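Long-range contacts in dihydrodipicolinate synthase (Oceanobacillus iheyensis HTE831, PDB 3D0C), which probably catalyses, as a lyase of the DapA family, the 4-hydroxy-tetrahydrodipicolinate synthase step of lysine biosynthesis, in which pyruvate is a substrate: residues A169-Q174 with P201-A206; V164-A169 with V189-G194. The protein carries 1 engineered substitution. All coordinates share one frame; numbering follows the deposited sequence.

Interaction 1 (A169-Q174 with P201-A206)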
loop_
_atom_site.group_PDB
_atom_site.type_symbol
_atom_site.label_atom_id
_atom_site.label_comp_id
_atom_site.label_asym_id
_atom_site.label_seq_id
_atom_site.Cartn_x
_atom_site.Cartn_y
_atom_site.Cartn_z
ATOM N N ALA A 169 9.709 10.011 -7.455
ATOM C CA ALA A 169 10.052 8.631 -7.759
ATOM C C ALA A 169 9.363 8.017 -8.967
ATOM O O ALA A 169 9.174 6.806 -9.016
ATOM C CB ALA A 169 9.811 7.754 -6.517
ATOM N N ILE A 170 8.977 8.843 -9.935
ATOM C CA ILE A 170 8.364 8.336 -11.160
ATOM C C ILE A 170 9.481 8.432 -12.211
ATOM O O ILE A 170 9.913 9.534 -12.547
ATOM C CB ILE A 170 7.158 9.208 -11.582
ATOM C CG1 ILE A 170 6.055 9.110 -10.517
ATOM C CG2 ILE A 170 6.635 8.759 -12.947
ATOM C CD1 ILE A 170 4.858 10.032 -10.754
ATOM N N ASN A 171 9.961 7.293 -12.711
ATOM C CA ASN A 171 11.050 7.322 -13.681
ATOM C C ASN A 171 10.647 7.712 -15.096
ATOM O O ASN A 171 10.903 6.999 -16.066
ATOM C CB ASN A 171 11.811 5.992 -13.668
ATOM C CG ASN A 171 12.538 5.765 -12.350
ATOM O OD1 ASN A 171 13.047 6.713 -11.739
ATOM N ND2 ASN A 171 12.598 4.513 -11.909
ATOM N N ASP A 172 10.027 8.882 -15.197
ATOM C CA ASP A 172 9.576 9.433 -16.471
ATOM C C ASP A 172 10.344 10.744 -16.578
ATOM O O ASP A 172 9.957 11.754 -15.986
ATOM C CB ASP A 172 8.067 9.684 -16.416
ATOM C CG ASP A 172 7.508 10.250 -17.712
ATOM O OD1 ASP A 172 8.227 11.008 -18.397
ATOM O OD2 ASP A 172 6.334 9.955 -18.031
ATOM N N ILE A 173 11.440 10.718 -17.334
ATOM C CA ILE A 173 12.291 11.886 -17.467
ATOM C C ILE A 173 11.594 13.086 -18.085
ATOM O O ILE A 173 11.992 14.223 -17.818
ATOM C CB ILE A 173 13.596 11.545 -18.251
ATOM C CG1 ILE A 173 14.682 12.541 -17.871
ATOM C CG2 ILE A 173 13.359 11.560 -19.750
ATOM C CD1 ILE A 173 15.178 12.364 -16.459
ATOM N N GLN A 174 10.565 12.857 -18.900
ATOM C CA GLN A 174 9.837 13.981 -19.490
ATOM C C GLN A 174 9.069 14.687 -18.364
ATOM O O GLN A 174 9.106 15.913 -18.241
ATOM C CB GLN A 174 8.838 13.499 -20.546
ATOM C CG GLN A 174 9.432 12.781 -21.759
ATOM C CD GLN A 174 10.231 13.699 -22.673
ATOM O OE1 GLN A 174 10.006 14.911 -22.713
ATOM N NE2 GLN A 174 11.159 13.119 -23.427
ATOM N N PRO A 201 21.817 10.433 -12.241
ATOM C CA PRO A 201 22.439 11.186 -13.336
ATOM C C PRO A 201 21.430 11.841 -14.262
ATOM O O PRO A 201 21.579 13.001 -14.639
ATOM C CB PRO A 201 23.268 10.129 -14.060
ATOM C CG PRO A 201 23.637 9.193 -12.969
ATOM C CD PRO A 201 22.325 9.051 -12.222
ATOM N N PHE A 202 20.392 11.100 -14.621
ATOM C CA PHE A 202 19.389 11.637 -15.528
ATOM C C PHE A 202 18.524 12.688 -14.855
ATOM O O PHE A 202 18.191 13.706 -15.470
ATOM C CB PHE A 202 18.540 10.497 -16.087
ATOM C CG PHE A 202 19.356 9.438 -16.756
ATOM C CD1 PHE A 202 19.950 9.676 -17.993
ATOM C CD2 PHE A 202 19.624 8.242 -16.103
ATOM C CE1 PHE A 202 20.806 8.743 -18.564
ATOM C CE2 PHE A 202 20.479 7.303 -16.665
ATOM C CZ PHE A 202 21.073 7.556 -17.900
ATOM N N PHE A 203 18.173 12.451 -13.593
ATOM C CA PHE A 203 17.359 13.404 -12.846
ATOM C C PHE A 203 18.122 14.701 -12.638
ATOM O O PHE A 203 17.533 15.786 -12.678
ATOM C CB PHE A 203 16.975 12.834 -11.483
ATOM C CG PHE A 203 15.703 12.033 -11.492
ATOM C CD1 PHE A 203 15.572 10.915 -12.313
ATOM C CD2 PHE A 203 14.641 12.389 -10.671
ATOM C CE1 PHE A 203 14.395 10.166 -12.315
ATOM C CE2 PHE A 203 13.464 11.648 -10.666
ATOM C CZ PHE A 203 13.339 10.531 -11.488
ATOM N N TYR A 204 19.428 14.576 -12.404
ATOM C CA TYR A 204 20.295 15.731 -12.177
ATOM C C TYR A 204 20.379 16.604 -13.410
ATOM O O TYR A 204 20.309 17.831 -13.320
ATOM C CB TYR A 204 21.705 15.285 -11.782
ATOM C CG TYR A 204 21.964 15.368 -10.303
ATOM C CD1 TYR A 204 21.323 14.504 -9.416
ATOM C CD2 TYR A 204 22.832 16.328 -9.781
ATOM C CE1 TYR A 204 21.537 14.590 -8.042
ATOM C CE2 TYR A 204 23.055 16.426 -8.407
ATOM C CZ TYR A 204 22.403 15.552 -7.544
ATOM O OH TYR A 204 22.607 15.628 -6.186
ATOM N N HIS A 205 20.538 15.971 -14.564
ATOM C CA HIS A 205 20.601 16.723 -15.804
ATOM C C HIS A 205 19.291 17.486 -15.978
ATOM O O HIS A 205 19.271 18.567 -16.568
ATOM C CB HIS A 205 20.820 15.789 -16.996
ATOM C CG HIS A 205 20.725 16.478 -18.319
ATOM N ND1 HIS A 205 21.626 17.442 -18.725
ATOM C CD2 HIS A 205 19.812 16.379 -19.314
ATOM C CE1 HIS A 205 21.270 17.906 -19.905
ATOM N NE2 HIS A 205 20.169 17.280 -20.287
ATOM N N ALA A 206 18.204 16.923 -15.447
ATOM C CA ALA A 206 16.885 17.543 -15.549
ATOM C C ALA A 206 16.679 18.681 -14.544
ATOM O O ALA A 206 15.819 19.538 -14.739
ATOM C CB ALA A 206 15.787 16.476 -15.384
#
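Ile173 turns CG1 anti to its backbone N (chi1 -156°), and a chi2 near 70° bends CD1 toward helix 196-206, where it lies against Phe202 O and CB, Phe203 CD1 and Ala206 CB. CD1 lies 3.4 Å from the carbonyl O of Phe202 and 3.9 Å from CB of the same residue. It also approaches CB of Ala206 at 4.3 Å and CD1 of the Phe203 ring at 4.4 Å, so a single methyl group makes all of the apolar side-chain contacts between the two segments. The Phe202 ring itself leads away from them, toward Trp239 on helix 235-257.

Phe203, with CG beside its backbone N and anti to the carbonyl carbon, reaches across to the loop that follows strand 163-168. Its tip comes against polar atoms there: CZ is 3.7 Å from the carbonyl O of Ile170, and CE1 is 3.8 Å from OD1 of Asn171. The Asn171 amide stands almost perpendicular to the ring, with the planes 88° apart. Asn171 centres an inverse gamma turn, and Asp172 then N-caps helix 173-182, its OD1 accepting a weak bond from Gln174 N and also a hydrogen bond from the backbone N of Arg175.

The contact thus sets the loop and first turn of helix 173-182 against the C-terminal half of helix 196-206 on the outside of the TIM barrel. Between these segments the packing is by van der Waals contact, with two oxygens lying obliquely against the end of the buried Phe203 ring, while Asn171 OD1 finds its hydrogen bond outside this interface, from Thr195, just ahead of helix 196-206.

Interaction 2 (V164-A169 with V189-G194)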
loop_
_atom_site.group_PDB
_atom_site.type_symbol
_atom_site.label_atom_id
_atom_site.label_comp_id
_atom_site.label_asym_id
_atom_site.label_seq_id
_atom_site.Cartn_x
_atom_site.Cartn_y
_atom_site.Cartn_z
ATOM N N VAL A 164 8.829 21.504 1.794
ATOM C CA VAL A 164 10.179 21.897 1.402
ATOM C C VAL A 164 10.902 20.960 0.437
ATOM O O VAL A 164 12.056 21.207 0.066
ATOM C CB VAL A 164 11.065 22.056 2.645
ATOM C CG1 VAL A 164 10.523 23.178 3.530
ATOM C CG2 VAL A 164 11.107 20.750 3.417
ATOM N N GLY A 165 10.241 19.880 0.042
ATOM C CA GLY A 165 10.868 18.963 -0.888
ATOM C C GLY A 165 9.957 17.892 -1.455
ATOM O O GLY A 165 8.914 17.575 -0.880
ATOM N N ILE A 166 10.352 17.355 -2.602
ATOM C CA ILE A 166 9.622 16.274 -3.253
ATOM C C ILE A 166 10.629 15.201 -3.634
ATOM O O ILE A 166 11.582 15.473 -4.367
ATOM C CB ILE A 166 8.936 16.704 -4.576
ATOM C CG1 ILE A 166 7.966 17.863 -4.341
ATOM C CG2 ILE A 166 8.170 15.516 -5.155
ATOM C CD1 ILE A 166 6.766 17.495 -3.487
ATOM N N LYS A 167 10.442 13.992 -3.109
ATOM C CA LYS A 167 11.299 12.881 -3.494
ATOM C C LYS A 167 10.530 12.300 -4.676
ATOM O O LYS A 167 9.644 11.461 -4.505
ATOM C CB LYS A 167 11.427 11.845 -2.368
ATOM C CG LYS A 167 12.463 12.207 -1.331
ATOM C CD LYS A 167 12.588 11.111 -0.286
ATOM C CE LYS A 167 13.745 11.383 0.649
ATOM N NZ LYS A 167 13.551 12.656 1.399
ATOM N N TYR A 168 10.853 12.789 -5.871
ATOM C CA TYR A 168 10.173 12.362 -7.090
ATOM C C TYR A 168 10.633 10.964 -7.474
ATOM O O TYR A 168 11.803 10.754 -7.798
ATOM C CB TYR A 168 10.462 13.337 -8.236
ATOM C CG TYR A 168 9.408 13.314 -9.327
ATOM C CD1 TYR A 168 8.206 14.008 -9.171
ATOM C CD2 TYR A 168 9.591 12.569 -10.493
ATOM C CE1 TYR A 168 7.213 13.962 -10.147
ATOM C CE2 TYR A 168 8.599 12.513 -11.477
ATOM C CZ TYR A 168 7.414 13.212 -11.295
ATOM O OH TYR A 168 6.425 13.159 -12.251
ATOM N N ALA A 169 9.709 10.011 -7.455
ATOM C CA ALA A 169 10.052 8.631 -7.759
ATOM C C ALA A 169 9.363 8.017 -8.967
ATOM O O ALA A 169 9.174 6.806 -9.016
ATOM C CB ALA A 169 9.811 7.754 -6.517
ATOM N N VAL A 189 11.128 24.470 -2.940
ATOM C CA VAL A 189 10.888 23.034 -2.926
ATOM C C VAL A 189 12.074 22.347 -3.584
ATOM O O VAL A 189 12.336 22.553 -4.773
ATOM C CB VAL A 189 9.612 22.661 -3.710
ATOM C CG1 VAL A 189 9.427 21.152 -3.703
ATOM C CG2 VAL A 189 8.398 23.346 -3.094
ATOM N N ALA A 190 12.798 21.544 -2.811
ATOM C CA ALA A 190 13.945 20.823 -3.346
ATOM C C ALA A 190 13.473 19.528 -4.017
ATOM O O ALA A 190 12.745 18.740 -3.413
ATOM C CB ALA A 190 14.932 20.503 -2.224
ATOM N N PHE A 191 13.874 19.325 -5.270
ATOM C CA PHE A 191 13.514 18.114 -5.997
ATOM C C PHE A 191 14.637 17.093 -5.862
ATOM O O PHE A 191 15.765 17.307 -6.316
ATOM C CB PHE A 191 13.237 18.433 -7.469
ATOM C CG PHE A 191 11.840 18.923 -7.721
ATOM C CD1 PHE A 191 10.795 18.020 -7.869
ATOM C CD2 PHE A 191 11.556 20.287 -7.748
ATOM C CE1 PHE A 191 9.477 18.466 -8.038
ATOM C CE2 PHE A 191 10.243 20.745 -7.916
ATOM C CZ PHE A 191 9.202 19.829 -8.060
ATOM N N ILE A 192 14.307 15.993 -5.200
ATOM C CA ILE A 192 15.240 14.908 -4.946
ATOM C C ILE A 192 14.876 13.693 -5.783
ATOM O O ILE A 192 13.702 13.347 -5.894
ATOM C CB ILE A 192 15.168 14.473 -3.470
ATOM C CG1 ILE A 192 15.411 15.674 -2.556
ATOM C CG2 ILE A 192 16.176 13.361 -3.203
ATOM C CD1 ILE A 192 15.212 15.357 -1.084
ATOM N N CYS A 193 15.876 13.055 -6.382
ATOM C CA CYS A 193 15.627 11.842 -7.145
ATOM C C CYS A 193 15.348 10.741 -6.119
ATOM O O CYS A 193 16.246 10.339 -5.373
ATOM C CB CYS A 193 16.854 11.448 -7.968
ATOM S SG CYS A 193 16.669 9.828 -8.763
ATOM N N GLY A 194 14.112 10.257 -6.086
ATOM C CA GLY A 194 13.749 9.227 -5.135
ATOM C C GLY A 194 13.961 7.807 -5.621
ATOM O O GLY A 194 13.488 6.857 -4.985
#
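Val164 and Ala190 open a run of five backbone hydrogen bonds between two parallel strands: the N of Ala190 donates to the O of Val164 at 3.0 Å, in a straight bond. Ile166 then bonds at both its polar backbone atoms, its N giving to the O of Ala190 and its O receiving the N of Ile192, each at 2.9 Å. Tyr168 repeats the pattern, with its N on the O of Ile192 and its O taking the N of Gly194. The bond from Tyr168 N is the least straight of the five, with an N-H...O angle of 133°. The alternate residues Gly165 and Lys167 turn their backbone bonds to strand 140-144 on the other flank, as expected inside the closed eight-stranded parallel TIM barrel. Helix 173-182 makes the beta-alpha-beta crossover between the two strands.

Lys167, predicted to form the Schiff base with substrate, shares a face of the sheet with Ile192. Its chain bends at chi4 (62°), which brings NZ within 4.0 Å of Ile192 CD1; this buried nitrogen has no hydrogen-bonding partner in the model. On the face carrying Ile166, Phe191 and Tyr168, CB of Ile166 lies 3.9 Å from Phe191 CE1, and Ile166 CG1 meets CG1 of Val189, just ahead of strand 190-193, at 3.7 Å. The Tyr168 hydroxyl is hydrogen-bonded to Asp151.

From the N terminus, strand 163-168 leads through Ala169, which both interactions share, into the loop and the start of helix 173-182. The chain then returns through strand 190-193, where interaction 2 closes the first loop by pairing 189-194 with 164-169. Continuing into helix 196-206, it closes the second when 201-206 packs on 169-174 in interaction 1. The segments alternate along the sequence, so the two closures cross rather than nest. Interaction 2 joins neighbouring strands of the barrel wall, and interaction 1 joins the helices that follow them. Phe203 bridges the layers, its CE2 lying 3.4 Å from Tyr168 O.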